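Local coordinates for protein peptidyl-prolyl cis-trans isomerase ([Pseudomonas syringae] pv. tomato str. DC3000, PDB 5XB0) that probably catalyses the cis-trans isomerisation of peptide bonds preceding proline in protein substrates, through the FKBP-type domain that this C-terminal piece of the protein contains, at residues Val52-Val57 and Ile126-Val131; Gly58-Gly63 and Thr120-Glu125; Ile33-Leu38 and Ala95-Val100; Pro46-Arg51 and Ala87-Pro92; Ser82-Ala87 and Leu99-Asp104. All blocks are in the same frame, centred on the assembly; numbering follows the deposited sequence. Where two conformers were deposited one is given.

The five contacts build one FKBP domain: a curled antiparallel sheet with the short helix 82-87 on its concave side. Interactions 1 and 2 are successive parts of one strand pair, 51-59 with 122-132, their centres about 17 Å apart. Interaction 3 adds the next pair, joined to the first by a probable hydrogen bond from I126 N to W97 O, 2.8 Å. Interaction 5 lays the helix on the sheet, sharing L99 and V100 with interaction 3, while interaction 4 fastens the chain leaving the helix. Y56, F124 and W84, from interactions 1, 2 and 5, each lie about 4 Å from a bound tartrate, probably from the crystallisation liquor, a position consistent with the proline pocket of FKBPs.

Interaction 1 of 5, residues Val52-Val57 and Ile126-Val131; sequences VEVRYV and IELIAV
The carbonyl oxygen of E53 is gripped by two successive backbone amides of the opposite strand. I129 N donates the stronger bond at 2.8 Å, nearly along the C=O axis, and A130 N adds a weak one at 3.4 Å. Two residues facing one is the signature of a classic beta bulge, and it shifts the register by one in an otherwise regular antiparallel ladder. E53 N closes the hydrogen-bonded pair on A130 O, and R55 and E127 form the next, with E127 N 2.9 Å from R55 O.

On the face of R55 and E127, their side chains run side by side in the same direction. E127 has its CG anti to the backbone N (chi1 -178°), and the chain runs on extended to bring OE2 to the edge of the guanidinium, where NH1 of R55 lies at 3.3 Å in a weakly hydrogen-bonded salt bridge; the two planes are 42° apart. The same NH1 touches I129 CD1, a methyl of the bulge. The other face is apolar. L128 CD1 lies 3.7 Å from V52 CB and 3.8 Å from V54 CG1, while I126 CG2 also meets V54 CG1. The ring of Y56 turns off from this pair, its hydroxyl bonded to D67. The ladder therefore separates its chemistry by face, with apolar branches turned into the core and a modest charge pair outside, where solvent probably weakens the attraction.

Interaction 2 of 5, residues Gly58-Gly63 and Thr120-Glu125; sequences GRLPDG and TPLVFE
G58 lies against the ring of F124, and here the two strands are packed closely: the CA of G58, which carries no side chain, is 3.7 Å from CD1 of F124. Next to it, R59 and V123 form a hydrogen-bonded antiparallel pair, R59 N reaching V123 O at 2.7 Å and V123 N returning to R59 O at 2.9 Å.

Beyond R59 the strands diverge and contact passes to side chains. The P61 ring crosses that of P121 at about a right angle, with P61 CG 3.8 Å from P121 CG. P61 CD lies 3.2 Å from P121 O, an oxygen that is buried by the contact and has no hydrogen-bond partner in the model. L60 CD2 touches T120 CG2 and L122 CD2 more loosely, at 4.0 Å and 4.1 Å. On the outer side, the R59 chain bends at chi3 (109°), and its NE binds G63 O, tying the arginine to the type I turn from L60 to G63, whose D62 is exposed. Strands 51-59 and 122-132 are paired here in the curled antiparallel sheet of the FKBP fold, and the F124 ring meets W84 edge-to-face, consistent with the wall of the proline pocket in relatives.

Interaction 3 of 5, residues Ile33-Leu38 and Ala95-Val100; sequences ILMTEL and AKWRLV
M35 lies on one face of the W97 indole like a bent finger. With CG anti to the backbone N (chi1 -177°), CG sits over the six-membered ring, 3.4 Å from W97 CE3. A bend at chi2 carries SD over the five-membered ring, 3.8 Å from its centroid in a Met-aromatic contact, and one at chi3 puts CE near W97 CZ2. L99 CD2 fills the hollow beside M35 CB and CG. At the indole edge, E37 OE2 takes the hydrogen of W97 NE1 at 2.9 Å, using its anti lone pair, with carboxylate and ring 30° apart. On the side of the sheet carrying L34, T36 and R98, L34 packs on V100. A water 2.7 Å from T36 OG1 bonds weakly to L34 O and R98 NH1; R98 also pairs with E20 of helix 6-21. The indole is thus held by sulfur and carbon over a face and by a carboxylate at its N-H, fixing both its position and its rotation.

Interaction 4 of 5, residues Pro46-Arg51 and Ala87-Pro92; sequences PDANGR and ALQNMP
Q89, just after helix 82-87, turns its side chain against A48 of the loop 46-51. Its CB lies 3.9 Å from P46 O. CG, anti to the carbonyl carbon (chi1 -72°), stays beside that same oxygen and comes to 4.0 Å from A48 N. CD touches A48 CB and CA, each at 3.6 Å. The amide then divides at A48 CB, OE1 lying 3.4 Å away and NE2 3.6 Å, while NE2 finds its hydrogen bond on T85 O, back in helix 82-87. In this FKBP domain the contact joins two connections: the one that enters strand 51-59 through the type I turn D47-G50, and the one that leads from the helix towards strand 96-101. The P46 ring carries the inner part, its CG against L88 O at 3.1 Å and its CD against M91 O at 3.4 Å. A water 2.9 Å from both P46 O and Q89 O lies between the two backbones.

Interaction 5 of 5, residues Ser82-Ala87 and Leu99-Asp104; sequences SGWTSA and LVIPSD
Helix 82-87 passes over strand 99-101 at 133° between their directions, with the two axes 9.5 Å apart at closest approach; the backbones come nearest where G83 CA stands 6.1 Å from I101 CA. I101 fills that meeting point with both of its branches. CG2, anti to the backbone N, lies 4.0 Å from G83 CA, which can come this close because G83 has no side chain. CG1 goes the other way, anti to the carbonyl carbon (chi1 -57°), and its CD1 comes to the edge of the W84 indole in the ring plane, 3.6 Å from W84 CD1 and 4.0 Å from W84 NE1. The two side chains cross at about a right angle, and the methyl meets the pyrrole rim.

In the FKBP fold a short helix lies in the hollow of the curled sheet and its tryptophan forms the floor of the proline pocket; W84 probably does so here, with Y56 set edge-to-face against it. One helical turn after G83, A87 CB rests on L99 CD1 at 3.9 Å, a smaller apolar contact that carries the packing along the strand. At the opposite end a water donates to S82 OG at 2.7 Å and to D104 O at 2.8 Å, bridging the helix start to the chain beyond the strand, while S82 OG also bonds to Q105.

Interaction 1 of 5, residues Val52-Val57 and Ile126-Val131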
# COMPACT_ATOMS: atom_id res chain seq x y z
N VAL A 52 -5.82 -1.02 -12.98
CA VAL A 52 -4.95 -2.15 -12.68
C VAL A 52 -5.79 -3.37 -12.35
O VAL A 52 -6.84 -3.27 -11.72
CB VAL A 52 -4.00 -1.85 -11.49
CG1 VAL A 52 -3.06 -0.73 -11.86
CG2 VAL A 52 -4.77 -1.49 -10.21
N GLU A 53 -5.34 -4.53 -12.81
CA GLU A 53 -5.95 -5.79 -12.41
C GLU A 53 -4.96 -6.45 -11.48
O GLU A 53 -3.82 -6.73 -11.88
CB GLU A 53 -6.28 -6.68 -13.60
CG GLU A 53 -7.13 -7.90 -13.23
CD GLU A 53 -7.30 -8.89 -14.38
OE1 GLU A 53 -6.42 -8.95 -15.26
OE2 GLU A 53 -8.32 -9.60 -14.40
N VAL A 54 -5.36 -6.70 -10.24
CA VAL A 54 -4.42 -7.14 -9.22
C VAL A 54 -4.93 -8.32 -8.40
O VAL A 54 -6.13 -8.55 -8.28
CB VAL A 54 -4.08 -5.99 -8.24
CG1 VAL A 54 -3.30 -4.89 -8.96
CG2 VAL A 54 -5.36 -5.45 -7.57
N ARG A 55 -3.99 -9.07 -7.84
CA ARG A 55 -4.24 -9.85 -6.64
C ARG A 55 -3.56 -9.10 -5.51
O ARG A 55 -2.49 -8.51 -5.72
CB ARG A 55 -3.66 -11.26 -6.74
CG ARG A 55 -4.26 -12.13 -7.79
CD ARG A 55 -3.73 -13.54 -7.65
NE ARG A 55 -4.45 -14.45 -8.52
CZ ARG A 55 -4.09 -14.71 -9.76
NH1 ARG A 55 -3.00 -14.15 -10.27
NH2 ARG A 55 -4.81 -15.55 -10.49
N TYR A 56 -4.14 -9.13 -4.32
CA TYR A 56 -3.53 -8.41 -3.22
C TYR A 56 -3.89 -8.99 -1.86
O TYR A 56 -4.92 -9.63 -1.69
CB TYR A 56 -3.91 -6.92 -3.26
CG TYR A 56 -5.37 -6.65 -2.94
CD1 TYR A 56 -6.34 -6.75 -3.93
CD2 TYR A 56 -5.77 -6.30 -1.66
CE1 TYR A 56 -7.69 -6.52 -3.65
CE2 TYR A 56 -7.13 -6.07 -1.37
CZ TYR A 56 -8.07 -6.17 -2.38
OH TYR A 56 -9.41 -5.95 -2.11
N VAL A 57 -3.02 -8.73 -0.90
CA VAL A 57 -3.31 -8.98 0.50
C VAL A 57 -2.94 -7.71 1.24
O VAL A 57 -1.82 -7.22 1.11
CB VAL A 57 -2.54 -10.18 1.06
CG1 VAL A 57 -2.90 -10.36 2.54
CG2 VAL A 57 -2.89 -11.44 0.30
N ILE A 126 1.15 -7.20 -3.51
CA ILE A 126 0.38 -6.98 -4.73
C ILE A 126 1.03 -7.67 -5.92
O ILE A 126 2.23 -7.55 -6.13
CB ILE A 126 0.25 -5.48 -5.05
CG1 ILE A 126 -0.43 -4.74 -3.89
CG2 ILE A 126 -0.50 -5.26 -6.36
CD1 ILE A 126 -0.47 -3.26 -4.07
N GLU A 127 0.23 -8.42 -6.67
CA GLU A 127 0.66 -8.96 -7.96
C GLU A 127 -0.08 -8.22 -9.06
O GLU A 127 -1.31 -8.18 -9.05
CB GLU A 127 0.39 -10.47 -8.06
CG GLU A 127 0.89 -11.04 -9.39
CD GLU A 127 0.67 -12.53 -9.53
OE1 GLU A 127 1.37 -13.14 -10.37
OE2 GLU A 127 -0.20 -13.08 -8.82
N LEU A 128 0.66 -7.62 -9.98
CA LEU A 128 0.00 -6.88 -11.06
C LEU A 128 -0.21 -7.81 -12.26
O LEU A 128 0.73 -8.23 -12.92
CB LEU A 128 0.82 -5.65 -11.44
CG LEU A 128 0.18 -4.74 -12.49
CD1 LEU A 128 -1.18 -4.16 -12.04
CD2 LEU A 128 1.13 -3.62 -12.83
N ILE A 129 -1.47 -8.13 -12.53
CA ILE A 129 -1.82 -9.11 -13.55
C ILE A 129 -1.97 -8.47 -14.92
O ILE A 129 -1.60 -9.06 -15.95
CB ILE A 129 -3.14 -9.83 -13.17
CG1 ILE A 129 -3.02 -10.45 -11.78
CG2 ILE A 129 -3.50 -10.90 -14.20
CD1 ILE A 129 -1.89 -11.42 -11.66
N ALA A 130 -2.54 -7.27 -14.94
CA ALA A 130 -2.80 -6.55 -16.18
C ALA A 130 -3.08 -5.08 -15.88
O ALA A 130 -3.36 -4.69 -14.76
CB ALA A 130 -3.97 -7.17 -16.92
N VAL A 131 -2.95 -4.26 -16.92
CA VAL A 131 -3.33 -2.86 -16.83
C VAL A 131 -4.17 -2.52 -18.04
O VAL A 131 -4.14 -3.22 -19.05
CB VAL A 131 -2.11 -1.91 -16.76
CG1 VAL A 131 -1.21 -2.24 -15.56
CG2 VAL A 131 -1.33 -1.95 -18.06

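Interaction 2 of 5, residues Gly58-Gly63 and Thr120-Glu125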
# COMPACT_ATOMS: atom_id res chain seq x y z
N GLY A 58 -3.87 -7.17 2.02
CA GLY A 58 -3.61 -5.97 2.80
C GLY A 58 -3.60 -6.30 4.28
O GLY A 58 -4.53 -6.92 4.79
N ARG A 59 -2.52 -5.91 4.95
CA ARG A 59 -2.33 -6.20 6.36
C ARG A 59 -2.06 -4.97 7.20
O ARG A 59 -1.45 -4.00 6.74
CB ARG A 59 -1.18 -7.18 6.55
CG ARG A 59 -1.35 -8.50 5.82
CD ARG A 59 -0.11 -9.35 5.97
NE ARG A 59 -0.35 -10.49 6.84
CZ ARG A 59 -0.63 -11.71 6.40
NH1 ARG A 59 -0.67 -11.95 5.09
NH2 ARG A 59 -0.85 -12.69 7.26
N LEU A 60 -2.50 -5.04 8.46
CA LEU A 60 -2.09 -4.08 9.49
C LEU A 60 -0.64 -4.38 9.88
O LEU A 60 -0.12 -5.46 9.57
CB LEU A 60 -3.01 -4.17 10.71
CG LEU A 60 -4.51 -4.09 10.42
CD1 LEU A 60 -5.32 -4.23 11.70
CD2 LEU A 60 -4.82 -2.78 9.71
N PRO A 61 0.02 -3.44 10.56
CA PRO A 61 1.41 -3.68 10.95
C PRO A 61 1.62 -4.93 11.80
O PRO A 61 2.72 -5.49 11.76
CB PRO A 61 1.78 -2.42 11.74
CG PRO A 61 0.94 -1.34 11.11
CD PRO A 61 -0.36 -2.02 10.75
N ASP A 62 0.61 -5.36 12.55
CA ASP A 62 0.76 -6.56 13.36
C ASP A 62 0.47 -7.85 12.58
O ASP A 62 0.44 -8.94 13.15
CB ASP A 62 -0.12 -6.50 14.62
CG ASP A 62 -1.62 -6.42 14.30
OD1 ASP A 62 -2.05 -6.76 13.19
OD2 ASP A 62 -2.38 -6.04 15.22
N GLY A 63 0.24 -7.71 11.27
CA GLY A 63 0.04 -8.86 10.41
C GLY A 63 -1.40 -9.14 10.04
O GLY A 63 -1.65 -9.86 9.07
N THR A 120 -2.75 4.39 11.01
CA THR A 120 -2.26 3.04 10.79
C THR A 120 -1.61 2.91 9.41
O THR A 120 -2.30 2.97 8.39
CB THR A 120 -3.39 2.01 10.91
OG1 THR A 120 -4.01 2.13 12.19
CG2 THR A 120 -2.86 0.60 10.75
N PRO A 121 -0.28 2.74 9.37
CA PRO A 121 0.35 2.38 8.10
C PRO A 121 -0.12 1.00 7.63
O PRO A 121 -0.45 0.16 8.45
CB PRO A 121 1.85 2.39 8.42
CG PRO A 121 1.92 2.17 9.90
CD PRO A 121 0.65 2.70 10.51
N LEU A 122 -0.18 0.79 6.32
CA LEU A 122 -0.70 -0.47 5.78
C LEU A 122 0.37 -1.21 4.99
O LEU A 122 1.19 -0.58 4.32
CB LEU A 122 -1.91 -0.20 4.88
CG LEU A 122 -3.06 0.58 5.52
CD1 LEU A 122 -4.20 0.76 4.52
CD2 LEU A 122 -3.54 -0.15 6.77
N VAL A 123 0.34 -2.53 5.06
CA VAL A 123 1.31 -3.36 4.33
C VAL A 123 0.57 -4.19 3.30
O VAL A 123 -0.29 -4.98 3.65
CB VAL A 123 2.09 -4.29 5.28
CG1 VAL A 123 3.13 -5.06 4.50
CG2 VAL A 123 2.74 -3.46 6.40
N PHE A 124 0.90 -3.98 2.03
CA PHE A 124 0.27 -4.73 0.95
C PHE A 124 1.24 -5.67 0.26
O PHE A 124 2.40 -5.33 0.07
CB PHE A 124 -0.29 -3.78 -0.11
CG PHE A 124 -1.51 -3.04 0.32
CD1 PHE A 124 -2.77 -3.57 0.10
CD2 PHE A 124 -1.40 -1.80 0.92
CE1 PHE A 124 -3.90 -2.88 0.49
CE2 PHE A 124 -2.54 -1.10 1.31
CZ PHE A 124 -3.79 -1.64 1.09
N GLU A 125 0.76 -6.84 -0.12
CA GLU A 125 1.46 -7.61 -1.13
C GLU A 125 0.59 -7.61 -2.38
O GLU A 125 -0.59 -7.94 -2.29
CB GLU A 125 1.75 -9.02 -0.63
CG GLU A 125 2.78 -9.02 0.50
CD GLU A 125 3.51 -10.34 0.66
OE1 GLU A 125 3.49 -11.16 -0.29
OE2 GLU A 125 4.12 -10.54 1.73

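Interaction 3 of 5, residues Ile33-Leu38 and Ala95-Val100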
# COMPACT_ATOMS: atom_id res chain seq x y z
N ILE A 33 5.89 6.07 0.29
CA ILE A 33 5.57 4.66 0.09
C ILE A 33 6.86 3.87 -0.07
O ILE A 33 7.77 4.29 -0.80
CB ILE A 33 4.65 4.42 -1.14
CG1 ILE A 33 3.21 4.85 -0.83
CG2 ILE A 33 4.60 2.94 -1.51
CD1 ILE A 33 2.97 6.33 -0.76
N LEU A 34 6.96 2.73 0.62
CA LEU A 34 8.15 1.89 0.59
C LEU A 34 7.89 0.60 -0.15
O LEU A 34 6.97 -0.14 0.19
CB LEU A 34 8.62 1.58 2.01
CG LEU A 34 8.76 2.78 2.94
CD1 LEU A 34 8.98 2.33 4.39
CD2 LEU A 34 9.91 3.68 2.49
N MET A 35 8.73 0.31 -1.13
CA MET A 35 8.52 -0.85 -1.99
C MET A 35 9.66 -1.84 -1.86
O MET A 35 10.85 -1.47 -1.85
CB MET A 35 8.38 -0.40 -3.45
CG MET A 35 8.08 -1.52 -4.44
SD MET A 35 9.55 -2.37 -5.07
CE MET A 35 10.14 -1.16 -6.26
N THR A 36 9.29 -3.11 -1.79
CA THR A 36 10.25 -4.20 -1.91
C THR A 36 9.80 -5.10 -3.06
O THR A 36 8.63 -5.48 -3.11
CB THR A 36 10.33 -5.03 -0.62
OG1 THR A 36 10.53 -4.16 0.50
CG2 THR A 36 11.49 -6.03 -0.71
N GLU A 37 10.70 -5.44 -3.97
CA GLU A 37 10.31 -6.25 -5.11
C GLU A 37 10.49 -7.72 -4.82
O GLU A 37 11.60 -8.18 -4.55
CB GLU A 37 11.12 -5.86 -6.35
CG GLU A 37 10.78 -6.64 -7.60
CD GLU A 37 11.26 -5.92 -8.85
OE1 GLU A 37 12.38 -6.22 -9.30
OE2 GLU A 37 10.53 -5.03 -9.34
N LEU A 38 9.39 -8.46 -4.88
CA LEU A 38 9.42 -9.90 -4.64
C LEU A 38 9.77 -10.60 -5.95
O LEU A 38 10.63 -11.48 -5.99
CB LEU A 38 8.08 -10.39 -4.09
CG LEU A 38 7.48 -9.52 -2.97
CD1 LEU A 38 6.14 -10.07 -2.48
CD2 LEU A 38 8.45 -9.38 -1.80
N ALA A 95 4.95 -8.09 -12.20
CA ALA A 95 5.70 -7.95 -10.95
C ALA A 95 4.86 -8.35 -9.73
O ALA A 95 3.62 -8.34 -9.78
CB ALA A 95 6.20 -6.53 -10.79
N LYS A 96 5.56 -8.71 -8.66
CA LYS A 96 4.96 -8.90 -7.33
C LYS A 96 5.73 -8.00 -6.37
O LYS A 96 6.96 -8.15 -6.23
CB LYS A 96 5.03 -10.36 -6.86
CG LYS A 96 4.35 -11.37 -7.78
CD LYS A 96 4.05 -12.66 -7.02
CE LYS A 96 4.09 -13.89 -7.93
NZ LYS A 96 5.48 -14.21 -8.36
N TRP A 97 5.03 -7.07 -5.74
CA TRP A 97 5.61 -6.05 -4.88
C TRP A 97 5.03 -6.07 -3.48
O TRP A 97 3.84 -6.33 -3.30
CB TRP A 97 5.39 -4.65 -5.46
CG TRP A 97 6.33 -4.28 -6.56
CD1 TRP A 97 7.25 -5.08 -7.18
CD2 TRP A 97 6.45 -2.99 -7.17
NE1 TRP A 97 7.94 -4.36 -8.13
CE2 TRP A 97 7.47 -3.07 -8.13
CE3 TRP A 97 5.79 -1.76 -6.97
CZ2 TRP A 97 7.85 -1.99 -8.93
CZ3 TRP A 97 6.18 -0.67 -7.75
CH2 TRP A 97 7.20 -0.80 -8.71
N ARG A 98 5.87 -5.76 -2.49
CA ARG A 98 5.43 -5.42 -1.15
C ARG A 98 5.45 -3.91 -1.04
O ARG A 98 6.45 -3.27 -1.40
CB ARG A 98 6.33 -6.08 -0.09
CG ARG A 98 6.02 -5.67 1.35
CD ARG A 98 6.83 -6.57 2.29
NE ARG A 98 6.48 -6.45 3.70
CZ ARG A 98 6.99 -5.53 4.50
NH1 ARG A 98 7.84 -4.65 4.00
NH2 ARG A 98 6.65 -5.48 5.79
N LEU A 99 4.34 -3.33 -0.62
CA LEU A 99 4.25 -1.89 -0.39
C LEU A 99 3.94 -1.60 1.06
O LEU A 99 3.00 -2.18 1.61
CB LEU A 99 3.15 -1.25 -1.25
CG LEU A 99 3.27 -1.34 -2.77
CD1 LEU A 99 2.09 -0.60 -3.41
CD2 LEU A 99 4.60 -0.74 -3.24
N VAL A 100 4.68 -0.69 1.67
CA VAL A 100 4.33 -0.19 2.99
C VAL A 100 3.90 1.26 2.79
O VAL A 100 4.66 2.07 2.29
CB VAL A 100 5.49 -0.26 3.99
CG1 VAL A 100 5.03 0.18 5.37
CG2 VAL A 100 6.04 -1.68 4.06
O HOH W 1 8.45 -2.76 1.49

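Interaction 4 of 5, residues Pro46-Arg51 and Ala87-Pro92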
# COMPACT_ATOMS: atom_id res chain seq x y z
N PRO A 46 0.77 1.06 -15.46
CA PRO A 46 -0.50 1.78 -15.60
C PRO A 46 -0.33 3.29 -15.59
O PRO A 46 0.61 3.80 -14.97
CB PRO A 46 -1.29 1.33 -14.38
CG PRO A 46 -0.24 1.11 -13.34
CD PRO A 46 0.95 0.54 -14.09
N ASP A 47 -1.23 3.99 -16.27
CA ASP A 47 -1.29 5.44 -16.21
C ASP A 47 -2.03 5.88 -14.96
O ASP A 47 -2.81 5.11 -14.39
CB ASP A 47 -2.00 6.00 -17.45
CG ASP A 47 -1.20 5.81 -18.72
OD1 ASP A 47 0.05 5.68 -18.65
OD2 ASP A 47 -1.81 5.82 -19.81
N ALA A 48 -1.80 7.13 -14.55
CA ALA A 48 -2.41 7.67 -13.36
C ALA A 48 -3.94 7.60 -13.42
O ALA A 48 -4.60 7.44 -12.40
CB ALA A 48 -1.96 9.12 -13.14
N ASN A 49 -4.49 7.71 -14.62
CA ASN A 49 -5.94 7.63 -14.79
C ASN A 49 -6.38 6.32 -15.43
O ASN A 49 -7.46 6.24 -16.02
CB ASN A 49 -6.45 8.80 -15.62
CG ASN A 49 -5.93 8.77 -17.04
OD1 ASN A 49 -4.94 8.10 -17.35
ND2 ASN A 49 -6.61 9.49 -17.93
N GLY A 50 -5.55 5.30 -15.31
CA GLY A 50 -5.87 4.00 -15.86
C GLY A 50 -6.40 3.03 -14.82
O GLY A 50 -6.80 3.42 -13.72
N ARG A 51 -6.41 1.75 -15.19
CA ARG A 51 -6.87 0.68 -14.33
C ARG A 51 -5.80 -0.39 -14.15
O ARG A 51 -4.98 -0.62 -15.04
CB ARG A 51 -8.13 0.02 -14.90
CG ARG A 51 -9.30 0.98 -15.12
CD ARG A 51 -10.29 0.39 -16.11
NE ARG A 51 -11.15 -0.63 -15.52
CZ ARG A 51 -11.28 -1.86 -16.00
NH1 ARG A 51 -10.61 -2.25 -17.08
NH2 ARG A 51 -12.10 -2.72 -15.40
N ALA A 87 2.11 4.75 -6.24
CA ALA A 87 3.10 3.68 -6.26
C ALA A 87 2.93 2.79 -7.49
O ALA A 87 3.91 2.40 -8.13
CB ALA A 87 3.02 2.85 -4.99
N LEU A 88 1.68 2.48 -7.83
CA LEU A 88 1.47 1.46 -8.86
C LEU A 88 1.81 1.97 -10.27
O LEU A 88 2.01 1.18 -11.19
CB LEU A 88 0.04 0.93 -8.80
CG LEU A 88 -0.28 0.14 -7.53
CD1 LEU A 88 -1.68 -0.49 -7.60
CD2 LEU A 88 0.78 -0.92 -7.26
N GLN A 89 1.92 3.29 -10.44
CA GLN A 89 2.37 3.81 -11.74
C GLN A 89 3.80 3.38 -12.07
O GLN A 89 4.23 3.46 -13.22
CB GLN A 89 2.28 5.34 -11.75
CG GLN A 89 0.86 5.83 -11.82
CD GLN A 89 0.79 7.34 -11.76
OE1 GLN A 89 1.23 8.04 -12.68
NE2 GLN A 89 0.26 7.86 -10.66
N ASN A 90 4.53 2.92 -11.05
CA ASN A 90 5.89 2.44 -11.22
C ASN A 90 5.98 0.96 -11.54
O ASN A 90 7.05 0.44 -11.87
CB ASN A 90 6.68 2.69 -9.94
CG ASN A 90 6.80 4.15 -9.62
OD1 ASN A 90 7.53 4.87 -10.29
ND2 ASN A 90 6.06 4.61 -8.61
N MET A 91 4.84 0.27 -11.43
CA MET A 91 4.85 -1.19 -11.38
C MET A 91 4.57 -1.83 -12.73
O MET A 91 3.53 -1.59 -13.32
CB MET A 91 3.82 -1.66 -10.36
CG MET A 91 3.95 -3.14 -10.04
SD MET A 91 2.79 -3.62 -8.75
CE MET A 91 3.30 -5.33 -8.49
N PRO A 92 5.50 -2.66 -13.23
CA PRO A 92 5.27 -3.33 -14.51
C PRO A 92 4.38 -4.57 -14.36
O PRO A 92 4.47 -5.27 -13.35
CB PRO A 92 6.68 -3.73 -14.96
CG PRO A 92 7.44 -3.90 -13.70
CD PRO A 92 6.84 -2.95 -12.68
O HOH W 2 3.27 4.83 -15.56

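Interaction 5 of 5, residues Ser82-Ala87 and Leu99-Asp104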
# COMPACT_ATOMS: atom_id res chain seq x y z
N SER A 82 -4.52 6.87 -2.07
CA SER A 82 -3.56 7.60 -2.88
C SER A 82 -2.20 6.91 -2.95
O SER A 82 -1.49 7.08 -3.92
CB SER A 82 -3.42 9.05 -2.37
OG SER A 82 -3.13 9.09 -1.00
N GLY A 83 -1.86 6.10 -1.94
CA GLY A 83 -0.61 5.36 -1.98
C GLY A 83 -0.57 4.36 -3.12
O GLY A 83 0.49 4.11 -3.70
N TRP A 84 -1.71 3.76 -3.45
CA TRP A 84 -1.77 2.89 -4.64
C TRP A 84 -1.64 3.72 -5.92
O TRP A 84 -0.93 3.34 -6.86
CB TRP A 84 -3.08 2.10 -4.69
CG TRP A 84 -3.11 0.83 -3.88
CD1 TRP A 84 -2.51 0.60 -2.68
CD2 TRP A 84 -3.80 -0.38 -4.22
NE1 TRP A 84 -2.77 -0.68 -2.25
CE2 TRP A 84 -3.57 -1.30 -3.18
CE3 TRP A 84 -4.59 -0.76 -5.31
CZ2 TRP A 84 -4.10 -2.59 -3.20
CZ3 TRP A 84 -5.12 -2.05 -5.33
CH2 TRP A 84 -4.87 -2.94 -4.28
N THR A 85 -2.35 4.84 -5.96
CA THR A 85 -2.33 5.69 -7.15
C THR A 85 -0.92 6.05 -7.58
O THR A 85 -0.57 5.93 -8.75
CB THR A 85 -3.11 6.98 -6.90
OG1 THR A 85 -4.44 6.67 -6.48
CG2 THR A 85 -3.17 7.81 -8.19
N SER A 86 -0.10 6.50 -6.64
CA SER A 86 1.25 6.90 -6.98
C SER A 86 2.16 5.70 -7.16
O SER A 86 2.91 5.64 -8.12
CB SER A 86 1.82 7.84 -5.92
OG SER A 86 1.75 7.24 -4.64
N ALA A 87 2.11 4.75 -6.24
CA ALA A 87 3.10 3.68 -6.26
C ALA A 87 2.93 2.79 -7.49
O ALA A 87 3.91 2.40 -8.13
CB ALA A 87 3.02 2.85 -4.99
N LEU A 99 4.34 -3.33 -0.62
CA LEU A 99 4.25 -1.89 -0.39
C LEU A 99 3.94 -1.60 1.06
O LEU A 99 3.00 -2.18 1.61
CB LEU A 99 3.15 -1.25 -1.25
CG LEU A 99 3.27 -1.34 -2.77
CD1 LEU A 99 2.09 -0.60 -3.41
CD2 LEU A 99 4.60 -0.74 -3.24
N VAL A 100 4.68 -0.69 1.67
CA VAL A 100 4.33 -0.19 2.99
C VAL A 100 3.90 1.26 2.79
O VAL A 100 4.66 2.07 2.29
CB VAL A 100 5.49 -0.26 3.99
CG1 VAL A 100 5.03 0.18 5.37
CG2 VAL A 100 6.04 -1.68 4.06
N ILE A 101 2.66 1.55 3.18
CA ILE A 101 2.05 2.84 2.86
C ILE A 101 1.76 3.60 4.14
O ILE A 101 1.04 3.10 5.02
CB ILE A 101 0.74 2.61 2.04
CG1 ILE A 101 1.08 1.80 0.78
CG2 ILE A 101 0.07 3.93 1.69
CD1 ILE A 101 -0.11 1.45 -0.08
N PRO A 102 2.33 4.81 4.28
CA PRO A 102 2.05 5.62 5.48
C PRO A 102 0.59 5.98 5.56
O PRO A 102 -0.10 6.04 4.54
CB PRO A 102 2.92 6.87 5.29
CG PRO A 102 3.14 6.96 3.82
CD PRO A 102 3.17 5.53 3.30
N SER A 103 0.10 6.19 6.78
CA SER A 103 -1.34 6.38 6.95
C SER A 103 -1.82 7.60 6.18
O SER A 103 -2.96 7.61 5.72
CB SER A 103 -1.73 6.48 8.42
OG SER A 103 -1.35 7.72 8.99
N ASP A 104 -0.96 8.61 5.97
CA ASP A 104 -1.46 9.79 5.26
C ASP A 104 -1.63 9.52 3.75
O ASP A 104 -2.14 10.36 3.02
CB ASP A 104 -0.60 11.05 5.52
CG ASP A 104 0.85 10.93 5.08
OD1 ASP A 104 1.19 10.08 4.24
OD2 ASP A 104 1.67 11.75 5.58
O HOH W 3 -4.22 10.42 1.14